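Beta-lactamase (Burkholderia cenocepacia, PDB 5E2G) probably hydrolyses the ring of beta-lactam antibiotics to substituted beta-amino acids, as expected of a class C beta-lactamase. Local coordinates at residues A[21-26]-A[336-341]; A[89-94]-A[131-136]; A[151-156]-A[217-222]; A[319-324]-A[345-350]. All coordinates share one frame; numbering follows the deposited sequence.

Contact 1: A[21-26]-A[336-341]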
loop_
_atom_site.group_PDB
_atom_site.type_symbol
_atom_site.label_atom_id
_atom_site.label_comp_id
_atom_site.label_asym_id
_atom_site.label_seq_id
_atom_site.Cartn_x
_atom_site.Cartn_y
_atom_site.Cartn_z
ATOM N N TYR A 21 9.994 16.457 13.100
ATOM C CA TYR A 21 8.584 16.446 12.754
ATOM C C TYR A 21 7.694 16.122 13.937
ATOM O O TYR A 21 6.472 16.059 13.773
ATOM C CB TYR A 21 8.344 15.475 11.598
ATOM C CG TYR A 21 9.082 15.954 10.376
ATOM C CD1 TYR A 21 8.689 17.115 9.733
ATOM C CD2 TYR A 21 10.202 15.288 9.905
ATOM C CE1 TYR A 21 9.365 17.585 8.648
ATOM C CE2 TYR A 21 10.886 15.748 8.812
ATOM C CZ TYR A 21 10.463 16.898 8.184
ATOM O OH TYR A 21 11.140 17.371 7.082
ATOM N N ALA A 22 8.273 15.955 15.125
ATOM C CA ALA A 22 7.508 15.760 16.352
ATOM C C ALA A 22 6.569 14.569 16.213
ATOM O O ALA A 22 5.364 14.667 16.443
ATOM C CB ALA A 22 6.739 17.029 16.731
ATOM N N ILE A 23 7.127 13.440 15.798
ATOM C CA ILE A 23 6.389 12.184 15.719
ATOM C C ILE A 23 6.447 11.530 17.095
ATOM O O ILE A 23 7.554 11.227 17.573
ATOM C CB ILE A 23 6.962 11.253 14.647
ATOM C CG1 ILE A 23 7.113 12.004 13.325
ATOM C CG2 ILE A 23 6.059 10.057 14.465
ATOM C CD1 ILE A 23 5.830 12.620 12.839
ATOM N N PRO A 24 5.312 11.330 17.772
ATOM C CA PRO A 24 5.355 10.669 19.087
ATOM C C PRO A 24 5.962 9.280 19.039
ATOM O O PRO A 24 6.681 8.893 19.968
ATOM C CB PRO A 24 3.879 10.632 19.508
ATOM C CG PRO A 24 3.262 11.787 18.784
ATOM C CD PRO A 24 3.973 11.860 17.459
ATOM N N GLY A 25 5.715 8.530 17.973
ATOM C CA GLY A 25 6.185 7.163 17.919
ATOM C C GLY A 25 6.355 6.674 16.502
ATOM O O GLY A 25 5.739 7.181 15.559
HETATM N N MSE A 26 7.214 5.672 16.366
HETATM C CA MSE A 26 7.426 4.973 15.109
HETATM C C MSE A 26 7.733 3.513 15.372
HETATM O O MSE A 26 8.315 3.166 16.385
HETATM C CB MSE A 26 8.576 5.587 14.305
HETATM C CG MSE A 26 8.362 7.008 13.878
HETATM SE SE MSE A 26 9.642 7.480 12.520
HETATM C CE MSE A 26 9.027 6.305 11.083
HETATM N N MSE A 336 8.207 1.463 7.522
HETATM C CA MSE A 336 8.235 2.593 8.437
HETATM C C MSE A 336 6.831 3.047 8.776
HETATM O O MSE A 336 6.086 3.448 7.893
HETATM C CB MSE A 336 9.019 3.756 7.841
HETATM C CG MSE A 336 10.448 3.419 7.462
HETATM SE SE MSE A 336 11.322 4.837 6.413
HETATM C CE MSE A 336 10.827 6.366 7.511
ATOM N N LEU A 337 6.466 2.997 10.052
ATOM C CA LEU A 337 5.142 3.403 10.500
ATOM C C LEU A 337 5.297 4.495 11.540
ATOM O O LEU A 337 6.053 4.333 12.497
ATOM C CB LEU A 337 4.354 2.231 11.091
ATOM C CG LEU A 337 4.455 0.883 10.385
ATOM C CD1 LEU A 337 3.616 -0.137 11.109
ATOM C CD2 LEU A 337 3.998 1.006 8.973
ATOM N N ALA A 338 4.580 5.597 11.355
ATOM C CA ALA A 338 4.663 6.727 12.265
ATOM C C ALA A 338 3.264 7.254 12.524
ATOM O O ALA A 338 2.455 7.361 11.599
ATOM C CB ALA A 338 5.549 7.838 11.696
ATOM N N ASN A 339 2.975 7.576 13.786
ATOM C CA ASN A 339 1.683 8.180 14.107
ATOM C C ASN A 339 1.748 9.698 14.068
ATOM O O ASN A 339 1.200 10.390 14.928
ATOM C CB ASN A 339 1.166 7.672 15.453
ATOM C CG ASN A 339 2.035 8.082 16.611
ATOM O OD1 ASN A 339 3.191 8.453 16.427
ATOM N ND2 ASN A 339 1.487 8.014 17.821
ATOM N N GLY A 340 2.421 10.235 13.056
ATOM C CA GLY A 340 2.438 11.657 12.787
ATOM C C GLY A 340 2.737 11.855 11.319
ATOM O O GLY A 340 2.922 10.898 10.568
ATOM N N ASN A 341 2.793 13.120 10.919
ATOM C CA ASN A 341 2.969 13.493 9.517
ATOM C C ASN A 341 4.455 13.629 9.210
ATOM O O ASN A 341 5.133 14.502 9.762
ATOM C CB ASN A 341 2.223 14.792 9.212
ATOM C CG ASN A 341 0.732 14.578 8.993
ATOM O OD1 ASN A 341 0.206 14.874 7.918
ATOM N ND2 ASN A 341 0.047 14.058 10.005
HETATM O O HOH W 1 4.810 16.905 11.791
#
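Met26 and Ala338 form an antiparallel, non-hydrogen-bonded pair, CA to CA 4.3 Å, where strand 25-32 begins and strand 332-338 ends. This joins the first and last strands of the large sheet in chain order. Two CA-H...O contacts accompany the pair, the closer running from Met26 CA to Leu337 O at 3.0 Å. Next along, the backbone N of Asn339 gives a weak bond to Gly25 O, while Gly25 N donates to the side-chain oxygen Asn339 OD1 at 3.0 Å with an N-H...O angle of 131°. That second bond depends on Asn339 CG lying between its own backbone N and carbonyl carbon (chi1 65°), which turns the amide back over Gly25 and Pro24. ND2 then faces the backbone oxygens of Gln199, Val43 and Met44 in weak bonds. On the face carrying Met26 and Ala338, Ala338 CB sits 3.6 Å from Ile23 CG2 and 3.7 Å from Met26 CG. Ile23 CD1 lies 3.5 Å from Gly340 CA, and the two selenomethionine methyls, Met26 CE and Met336 CE, meet tip to tip at 4.0 Å. Met18 of helix 3-21 touches both Ile23 and Met26. At the end of this helix, just before the Schellman residue Ala22, a water lies 2.7 Å from Tyr21 O and also reaches Asn341 O. The chemistry thus changes along the contact: just beyond the end of strand 332-338 the Asn339 side chain takes over from strand pairing, its OD1 accepting from Gly25 N, and hydration follows at the partly exposed end.

Contact 2: A[89-94]-A[131-136]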
loop_
_atom_site.group_PDB
_atom_site.type_symbol
_atom_site.label_atom_id
_atom_site.label_comp_id
_atom_site.label_asym_id
_atom_site.label_seq_id
_atom_site.Cartn_x
_atom_site.Cartn_y
_atom_site.Cartn_z
ATOM N N LYS A 89 -18.706 -5.739 -16.312
ATOM C CA LYS A 89 -18.949 -7.171 -16.155
ATOM C C LYS A 89 -19.567 -7.481 -14.799
ATOM O O LYS A 89 -20.451 -8.337 -14.695
ATOM C CB LYS A 89 -17.648 -7.950 -16.324
ATOM C CG LYS A 89 -17.791 -9.435 -16.097
ATOM C CD LYS A 89 -16.453 -10.141 -16.185
ATOM C CE LYS A 89 -16.623 -11.646 -16.097
ATOM N NZ LYS A 89 -15.316 -12.367 -16.202
ATOM N N TYR A 90 -19.110 -6.799 -13.748
ATOM C CA TYR A 90 -19.564 -7.057 -12.389
ATOM C C TYR A 90 -20.620 -6.068 -11.906
ATOM O O TYR A 90 -21.364 -6.389 -10.974
ATOM C CB TYR A 90 -18.356 -7.066 -11.444
ATOM C CG TYR A 90 -17.325 -8.074 -11.901
ATOM C CD1 TYR A 90 -17.556 -9.432 -11.749
ATOM C CD2 TYR A 90 -16.142 -7.674 -12.526
ATOM C CE1 TYR A 90 -16.638 -10.367 -12.181
ATOM C CE2 TYR A 90 -15.214 -8.603 -12.960
ATOM C CZ TYR A 90 -15.471 -9.952 -12.785
ATOM O OH TYR A 90 -14.578 -10.912 -13.203
ATOM N N LEU A 91 -20.713 -4.892 -12.524
ATOM C CA LEU A 91 -21.789 -3.934 -12.276
ATOM C C LEU A 91 -22.558 -3.788 -13.577
ATOM O O LEU A 91 -22.262 -2.902 -14.388
ATOM C CB LEU A 91 -21.251 -2.585 -11.803
ATOM C CG LEU A 91 -20.518 -2.585 -10.468
ATOM C CD1 LEU A 91 -20.034 -1.177 -10.149
ATOM C CD2 LEU A 91 -21.402 -3.146 -9.351
ATOM N N PRO A 92 -23.554 -4.633 -13.819
ATOM C CA PRO A 92 -24.208 -4.646 -15.134
ATOM C C PRO A 92 -24.885 -3.340 -15.509
ATOM O O PRO A 92 -25.032 -3.055 -16.702
ATOM C CB PRO A 92 -25.229 -5.781 -14.995
ATOM C CG PRO A 92 -24.703 -6.635 -13.902
ATOM C CD PRO A 92 -24.042 -5.706 -12.943
ATOM N N GLU A 93 -25.320 -2.547 -14.527
ATOM C CA GLU A 93 -25.977 -1.279 -14.832
ATOM C C GLU A 93 -25.057 -0.349 -15.615
ATOM O O GLU A 93 -25.508 0.368 -16.517
ATOM C CB GLU A 93 -26.434 -0.598 -13.541
ATOM C CG GLU A 93 -27.367 -1.421 -12.669
ATOM C CD GLU A 93 -28.336 -0.547 -11.885
ATOM O OE1 GLU A 93 -28.798 0.469 -12.450
ATOM O OE2 GLU A 93 -28.632 -0.864 -10.710
ATOM N N LEU A 94 -23.763 -0.347 -15.279
ATOM C CA LEU A 94 -22.790 0.550 -15.888
ATOM C C LEU A 94 -22.473 0.198 -17.327
ATOM O O LEU A 94 -21.753 0.958 -17.981
ATOM C CB LEU A 94 -21.497 0.551 -15.082
ATOM C CG LEU A 94 -21.629 0.949 -13.617
ATOM C CD1 LEU A 94 -20.254 1.019 -12.947
ATOM C CD2 LEU A 94 -22.370 2.270 -13.506
ATOM N N ARG A 131 -24.991 5.288 -8.696
ATOM C CA ARG A 131 -25.381 6.581 -9.248
ATOM C C ARG A 131 -24.158 7.414 -9.597
ATOM O O ARG A 131 -24.115 8.048 -10.659
ATOM C CB ARG A 131 -26.281 7.335 -8.270
ATOM C CG ARG A 131 -27.712 6.819 -8.218
ATOM C CD ARG A 131 -28.659 7.807 -7.517
ATOM N NE ARG A 131 -29.224 7.277 -6.273
ATOM C CZ ARG A 131 -28.836 7.649 -5.056
ATOM N NH1 ARG A 131 -27.880 8.561 -4.911
ATOM N NH2 ARG A 131 -29.406 7.112 -3.985
ATOM N N TYR A 132 -23.146 7.419 -8.724
ATOM C CA TYR A 132 -21.958 8.216 -9.007
ATOM C C TYR A 132 -21.191 7.667 -10.202
ATOM O O TYR A 132 -20.750 8.432 -11.069
ATOM C CB TYR A 132 -21.042 8.291 -7.792
ATOM C CG TYR A 132 -19.691 8.821 -8.191
ATOM C CD1 TYR A 132 -19.561 10.091 -8.757
ATOM C CD2 TYR A 132 -18.547 8.046 -8.041
ATOM C CE1 TYR A 132 -18.327 10.580 -9.152
ATOM C CE2 TYR A 132 -17.302 8.526 -8.430
ATOM C CZ TYR A 132 -17.197 9.792 -8.984
ATOM O OH TYR A 132 -15.957 10.265 -9.368
ATOM N N LEU A 133 -21.001 6.350 -10.261
ATOM C CA LEU A 133 -20.253 5.775 -11.372
ATOM C C LEU A 133 -20.967 5.987 -12.701
ATOM O O LEU A 133 -20.313 6.152 -13.739
ATOM C CB LEU A 133 -20.015 4.288 -11.127
ATOM C CG LEU A 133 -19.170 3.973 -9.897
ATOM C CD1 LEU A 133 -19.208 2.491 -9.581
ATOM C CD2 LEU A 133 -17.748 4.433 -10.126
ATOM N N ASP A 134 -22.302 5.998 -12.690
ATOM C CA ASP A 134 -23.050 6.188 -13.926
ATOM C C ASP A 134 -22.800 7.563 -14.536
ATOM O O ASP A 134 -22.611 7.685 -15.752
ATOM C CB ASP A 134 -24.537 5.986 -13.665
ATOM C CG ASP A 134 -25.067 4.720 -14.305
ATOM O OD1 ASP A 134 -25.387 4.743 -15.521
ATOM O OD2 ASP A 134 -25.166 3.701 -13.583
ATOM N N ALA A 135 -22.811 8.611 -13.720
ATOM C CA ALA A 135 -22.619 9.966 -14.223
ATOM C C ALA A 135 -21.155 10.317 -14.446
ATOM O O ALA A 135 -20.867 11.398 -14.971
ATOM C CB ALA A 135 -23.240 10.971 -13.261
ATOM N N TRP A 136 -20.237 9.436 -14.063
ATOM C CA TRP A 136 -18.817 9.727 -14.160
ATOM C C TRP A 136 -18.386 9.864 -15.611
ATOM O O TRP A 136 -18.617 8.966 -16.426
ATOM C CB TRP A 136 -18.023 8.623 -13.484
ATOM C CG TRP A 136 -16.556 8.749 -13.667
ATOM C CD1 TRP A 136 -15.712 9.550 -12.962
ATOM C CD2 TRP A 136 -15.745 8.041 -14.610
ATOM N NE1 TRP A 136 -14.423 9.386 -13.407
ATOM C CE2 TRP A 136 -14.417 8.460 -14.414
ATOM C CE3 TRP A 136 -16.013 7.094 -15.599
ATOM C CZ2 TRP A 136 -13.360 7.960 -15.170
ATOM C CZ3 TRP A 136 -14.963 6.601 -16.347
ATOM C CH2 TRP A 136 -13.653 7.031 -16.126
#
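Leu94, Leu133 and Asp134 carry this mainly apolar contact, in which the 3-10 turn 92-94 packs against the last full turn of helix 126-135 in the helical domain of the class C beta-lactamase fold. The Leu94 N to Leu91 O bond of 3.1 Å closes the turn, and Leu91 and Leu94 both reach Leu133. Leu94 comes in obliquely across Leu133, its CD1 methyl resting 3.7 Å from Leu133 CB and 3.8 Å from Leu133 CD1. Leu133 CG is anti to its carbonyl carbon (chi1 -63°), and its CD1 is the branch that also meets Leu91: the two side chains cross at about a right angle, with Leu91 CD1 3.8 Å from Leu133 CD1. Phe99 touches both Leu94 and Leu133, Met155 and Trp158 of helix 150-164 touch Leu91, and all three leucines are buried. On the more exposed side, by Glu93, a carboxylate borders the leucines. Asp134 OD2 is 5.0 Å from Glu93 OE1, a proximity of like charges that may be mildly unfavourable, while the side chain of Lys97 touches Asp134. The closest contact of Asp134 is with the other branch of Leu94, its OD2 only 3.1 Å from Leu94 CD2.

Contact 3: A[151-156]-A[217-222]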
loop_
_atom_site.group_PDB
_atom_site.type_symbol
_atom_site.label_atom_id
_atom_site.label_comp_id
_atom_site.label_asym_id
_atom_site.label_seq_id
_atom_site.Cartn_x
_atom_site.Cartn_y
_atom_site.Cartn_z
ATOM N N VAL A 151 -10.847 6.322 -5.726
ATOM C CA VAL A 151 -11.976 5.732 -6.445
ATOM C C VAL A 151 -11.522 4.577 -7.333
ATOM O O VAL A 151 -12.244 3.588 -7.500
ATOM C CB VAL A 151 -12.707 6.815 -7.256
ATOM C CG1 VAL A 151 -13.694 6.178 -8.214
ATOM C CG2 VAL A 151 -13.409 7.778 -6.319
ATOM N N ALA A 152 -10.332 4.679 -7.917
ATOM C CA ALA A 152 -9.808 3.609 -8.754
ATOM C C ALA A 152 -9.625 2.330 -7.944
ATOM O O ALA A 152 -10.299 1.325 -8.185
ATOM C CB ALA A 152 -8.484 4.038 -9.387
ATOM N N ILE A 153 -8.716 2.369 -6.971
ATOM C CA ILE A 153 -8.425 1.186 -6.167
ATOM C C ILE A 153 -9.569 0.865 -5.213
ATOM O O ILE A 153 -9.794 -0.308 -4.884
ATOM C CB ILE A 153 -7.101 1.394 -5.420
ATOM C CG1 ILE A 153 -6.914 0.318 -4.348
ATOM C CG2 ILE A 153 -7.069 2.795 -4.830
ATOM C CD1 ILE A 153 -6.640 -1.064 -4.890
ATOM N N GLY A 154 -10.295 1.886 -4.741
ATOM C CA GLY A 154 -11.539 1.619 -4.040
ATOM C C GLY A 154 -12.391 0.642 -4.815
ATOM O O GLY A 154 -12.844 -0.371 -4.281
HETATM N N MSE A 155 -12.548 0.890 -6.110
HETATM C CA MSE A 155 -13.327 0.023 -6.973
HETATM C C MSE A 155 -12.618 -1.279 -7.346
HETATM O O MSE A 155 -13.266 -2.242 -7.701
HETATM C CB MSE A 155 -13.725 0.773 -8.243
HETATM C CG MSE A 155 -14.879 1.732 -8.044
HETATM SE SE MSE A 155 -16.437 0.877 -7.217
HETATM C CE MSE A 155 -16.808 -0.494 -8.540
ATOM N N LEU A 156 -11.292 -1.328 -7.279
ATOM C CA LEU A 156 -10.623 -2.598 -7.544
ATOM C C LEU A 156 -11.003 -3.626 -6.488
ATOM O O LEU A 156 -11.322 -4.775 -6.813
ATOM C CB LEU A 156 -9.103 -2.418 -7.597
ATOM C CG LEU A 156 -8.268 -3.672 -7.907
ATOM C CD1 LEU A 156 -8.561 -4.209 -9.307
ATOM C CD2 LEU A 156 -6.778 -3.404 -7.737
ATOM N N GLN A 217 -12.547 0.722 2.953
ATOM C CA GLN A 217 -11.793 -0.491 3.258
ATOM C C GLN A 217 -10.775 -0.821 2.178
ATOM O O GLN A 217 -9.605 -1.075 2.521
ATOM C CB GLN A 217 -12.759 -1.654 3.484
ATOM C CG GLN A 217 -14.163 -1.221 3.821
ATOM C CD GLN A 217 -15.102 -2.391 3.968
ATOM O OE1 GLN A 217 -15.626 -2.908 2.981
ATOM N NE2 GLN A 217 -15.317 -2.824 5.206
ATOM N N PRO A 218 -11.120 -0.839 0.882
ATOM C CA PRO A 218 -10.123 -1.258 -0.112
ATOM C C PRO A 218 -9.016 -0.247 -0.320
ATOM O O PRO A 218 -7.914 -0.639 -0.717
ATOM C CB PRO A 218 -10.952 -1.447 -1.395
ATOM C CG PRO A 218 -12.378 -1.386 -0.982
ATOM C CD PRO A 218 -12.404 -0.518 0.229
ATOM N N ALA A 219 -9.262 1.034 -0.059
ATOM C CA ALA A 219 -8.300 2.068 -0.412
ATOM C C ALA A 219 -7.362 2.427 0.732
ATOM O O ALA A 219 -6.191 2.735 0.490
ATOM C CB ALA A 219 -9.037 3.322 -0.894
ATOM N N TYR A 220 -7.843 2.395 1.975
ATOM C CA TYR A 220 -6.992 2.839 3.083
ATOM C C TYR A 220 -7.426 2.258 4.422
ATOM O O TYR A 220 -7.106 2.852 5.456
ATOM C CB TYR A 220 -6.992 4.367 3.165
ATOM C CG TYR A 220 -8.378 4.990 3.185
ATOM C CD1 TYR A 220 -9.009 5.365 2.001
ATOM C CD2 TYR A 220 -9.055 5.215 4.390
ATOM C CE1 TYR A 220 -10.274 5.939 2.007
ATOM C CE2 TYR A 220 -10.326 5.797 4.406
ATOM C CZ TYR A 220 -10.927 6.157 3.206
ATOM O OH TYR A 220 -12.179 6.730 3.192
ATOM N N GLY A 221 -8.139 1.138 4.445
ATOM C CA GLY A 221 -8.752 0.648 5.658
ATOM C C GLY A 221 -7.875 -0.178 6.565
ATOM O O GLY A 221 -8.354 -0.604 7.618
ATOM N N VAL A 222 -6.610 -0.409 6.215
ATOM C CA VAL A 222 -5.779 -1.339 6.973
ATOM C C VAL A 222 -5.151 -0.633 8.168
ATOM O O VAL A 222 -4.524 0.428 8.037
ATOM C CB VAL A 222 -4.699 -1.980 6.086
ATOM C CG1 VAL A 222 -3.828 -2.877 6.931
ATOM C CG2 VAL A 222 -5.329 -2.780 4.960
#
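Ile153 holds CG1 anti to its backbone N (chi1 168°), which places CG2 between the N and the carbonyl carbon; CG1 then lies alongside Pro218 O at 3.9 Å, and CG2 approaches Ala219 CB at 4.4 Å. This side chain is poorly ordered, so its positions are less certain than those of the backbone beside it. The firmer part of the contact is made by the ring of Pro218, which points its CB toward helix 150-164. Pro218 CG stands 3.5 Å from Gly154 O and Pro218 CB 3.8 Å from Ile153 O, so the CB and CG atoms of the ring lie against the carbonyl oxygens of two successive residues. Gly154 presents bare backbone to Ala219, whose CB is 4.3 Å from Gly154 N. With no side chain intervening there, the two backbones come close, 4.9 Å between Gly154 CA and Ala219 CA. All four touching residues are buried, and the contact is wholly van der Waals in character. Phe168 of helix 168-180 also touches Pro218, while Pro218 O accepts a hydrogen bond from Thr68 OG1. Ile153 further touches Thr68 and Lys65 of helix 64-77. The arrangement is the packing of helix 216-220 on helix 150-164 in the helical domain, beside helix 64-77 with Lys65 of a probable SxxK motif, as in serine beta-lactamases.

Contact 4: A[319-324]-A[345-350]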
loop_
_atom_site.group_PDB
_atom_site.type_symbol
_atom_site.label_atom_id
_atom_site.label_comp_id
_atom_site.label_asym_id
_atom_site.label_seq_id
_atom_site.Cartn_x
_atom_site.Cartn_y
_atom_site.Cartn_z
ATOM N N GLY A 319 -3.388 11.307 10.285
ATOM C CA GLY A 319 -2.549 11.280 11.465
ATOM C C GLY A 319 -1.324 10.395 11.400
ATOM O O GLY A 319 -0.534 10.391 12.348
ATOM N N PHE A 320 -1.141 9.650 10.307
ATOM C CA PHE A 320 -0.110 8.620 10.227
ATOM C C PHE A 320 0.697 8.738 8.933
ATOM O O PHE A 320 0.218 9.245 7.916
ATOM C CB PHE A 320 -0.711 7.211 10.296
ATOM C CG PHE A 320 -1.397 6.882 11.600
ATOM C CD1 PHE A 320 -2.669 7.363 11.878
ATOM C CD2 PHE A 320 -0.788 6.044 12.526
ATOM C CE1 PHE A 320 -3.308 7.039 13.072
ATOM C CE2 PHE A 320 -1.425 5.717 13.720
ATOM C CZ PHE A 320 -2.686 6.215 13.988
ATOM N N SER A 321 1.922 8.207 8.968
ATOM C CA SER A 321 2.811 8.185 7.809
ATOM C C SER A 321 3.447 6.809 7.664
ATOM O O SER A 321 3.999 6.274 8.628
ATOM C CB SER A 321 3.903 9.253 7.932
ATOM O OG SER A 321 3.354 10.556 7.913
ATOM N N THR A 322 3.400 6.257 6.450
ATOM C CA THR A 322 3.865 4.908 6.163
ATOM C C THR A 322 4.768 4.909 4.938
ATOM O O THR A 322 4.556 5.678 3.999
ATOM C CB THR A 322 2.678 3.975 5.905
ATOM O OG1 THR A 322 1.702 4.184 6.924
ATOM C CG2 THR A 322 3.109 2.515 5.910
ATOM N N TYR A 323 5.765 4.026 4.943
ATOM C CA TYR A 323 6.588 3.779 3.765
ATOM C C TYR A 323 7.044 2.332 3.778
ATOM O O TYR A 323 7.400 1.800 4.829
ATOM C CB TYR A 323 7.817 4.702 3.709
ATOM C CG TYR A 323 8.615 4.583 2.423
ATOM C CD1 TYR A 323 8.030 4.861 1.191
ATOM C CD2 TYR A 323 9.946 4.202 2.441
ATOM C CE1 TYR A 323 8.753 4.754 0.004
ATOM C CE2 TYR A 323 10.680 4.100 1.262
ATOM C CZ TYR A 323 10.077 4.375 0.048
ATOM O OH TYR A 323 10.802 4.273 -1.113
ATOM N N VAL A 324 7.049 1.713 2.601
ATOM C CA VAL A 324 7.460 0.328 2.414
ATOM C C VAL A 324 8.369 0.263 1.199
ATOM O O VAL A 324 8.007 0.769 0.137
ATOM C CB VAL A 324 6.247 -0.591 2.199
ATOM C CG1 VAL A 324 6.717 -1.993 1.891
ATOM C CG2 VAL A 324 5.319 -0.557 3.417
ATOM N N GLU A 345 9.254 12.452 1.019
ATOM C CA GLU A 345 10.649 12.369 0.603
ATOM C C GLU A 345 11.578 12.105 1.786
ATOM O O GLU A 345 12.648 11.517 1.610
ATOM C CB GLU A 345 11.055 13.644 -0.140
ATOM C CG GLU A 345 10.123 14.037 -1.304
ATOM C CD GLU A 345 10.369 13.250 -2.593
ATOM O OE1 GLU A 345 10.860 12.103 -2.520
ATOM O OE2 GLU A 345 10.061 13.785 -3.684
ATOM N N GLU A 346 11.190 12.511 2.996
ATOM C CA GLU A 346 12.017 12.200 4.157
ATOM C C GLU A 346 11.917 10.731 4.553
ATOM O O GLU A 346 12.895 10.156 5.046
ATOM C CB GLU A 346 11.641 13.101 5.335
ATOM C CG GLU A 346 12.109 14.531 5.182
ATOM C CD GLU A 346 13.617 14.636 5.053
ATOM O OE1 GLU A 346 14.340 13.836 5.682
ATOM O OE2 GLU A 346 14.088 15.514 4.303
ATOM N N ARG A 347 10.756 10.104 4.358
ATOM C CA ARG A 347 10.692 8.653 4.510
ATOM C C ARG A 347 11.572 7.975 3.468
ATOM O O ARG A 347 12.262 6.989 3.762
ATOM C CB ARG A 347 9.250 8.161 4.380
ATOM C CG ARG A 347 8.210 9.098 4.941
ATOM C CD ARG A 347 6.799 8.632 4.595
ATOM N NE ARG A 347 5.845 9.724 4.733
ATOM C CZ ARG A 347 4.579 9.665 4.349
ATOM N NH1 ARG A 347 4.108 8.558 3.802
ATOM N NH2 ARG A 347 3.785 10.712 4.502
ATOM N N VAL A 348 11.563 8.504 2.244
ATOM C CA VAL A 348 12.348 7.922 1.162
ATOM C C VAL A 348 13.832 8.004 1.489
ATOM O O VAL A 348 14.563 7.012 1.376
ATOM C CB VAL A 348 12.015 8.622 -0.167
ATOM C CG1 VAL A 348 12.943 8.158 -1.257
ATOM C CG2 VAL A 348 10.571 8.367 -0.545
ATOM N N LYS A 349 14.287 9.183 1.931
ATOM C CA LYS A 349 15.710 9.388 2.183
ATOM C C LYS A 349 16.211 8.473 3.288
ATOM O O LYS A 349 17.302 7.900 3.180
ATOM C CB LYS A 349 15.984 10.842 2.554
ATOM C CG LYS A 349 15.757 11.845 1.449
ATOM C CD LYS A 349 16.039 13.241 1.963
ATOM C CE LYS A 349 15.120 14.261 1.320
ATOM N NZ LYS A 349 15.063 15.510 2.140
ATOM N N ALA A 350 15.429 8.323 4.361
ATOM C CA ALA A 350 15.849 7.472 5.466
ATOM C C ALA A 350 15.909 6.007 5.044
ATOM O O ALA A 350 16.867 5.299 5.372
ATOM C CB ALA A 350 14.911 7.674 6.655
#
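Thr322 O accepts a hydrogen bond from Arg347 NH1 at 2.9 Å, bent to 136° at the hydrogen. The donor lies tilted from the carbonyl plane, and the oxygen sits at the guanidinium edge, somewhat out of its plane. Arg347 reaches this point with its chain extended from CG to NE, leaving the guanidinium over Ser321, whose CB sits 3.6 Å from its plane and over its centre. Ser321 OG lies over that face too, but its 3.4 Å approach to Arg347 NH2 is poorly angled for a bond; NH2 instead donates to Val342 O and Ser316 OG, and Ser321 OG bonds Gly340 O and Val342 N. The buried charge is thus met by several oxygens. Lower on the side chain, Arg347 CB packs 3.8 Å from Tyr323 CB. The Tyr323 ring, turned 72° from the guanidinium, carries Val348 CA over one face, and Val348 CG2 is 4.1 Å from Tyr323 CZ; Tyr323 OH bonds Asn312 ND2 and Trp310 NE1. The axes of strand 321-324 and helix 345-350 approach to 8.8 Å and run 39° apart. This is the C-terminal helix laid on the antiparallel sheet, as in the alpha/beta domain of the serine beta-lactamase and penicillin-binding protein fold.

In the fold
Contacts 1 and 4 both involve the large sheet, contact 1 pairing two strands and contact 4 laying a helix on one; they touch through a probable hydrogen bond between Ser321 N and Ala338 O at 2.8 Å. Contacts 2 and 3 belong to the helical part and meet through Met155, whose CE is 3.7 Å from Leu91 CD1. The touching residues of contacts 3 and 4 are all buried; contact 2, farthest from the centre of the chain, includes exposed Glu93. The sheet contacts combine apolar packing with hydrogen bonds from an asparagine-glycine pair or an arginine. The helical contacts have none between their segments and work by packing, of leucines in contact 2 and of a proline on backbone in contact 3.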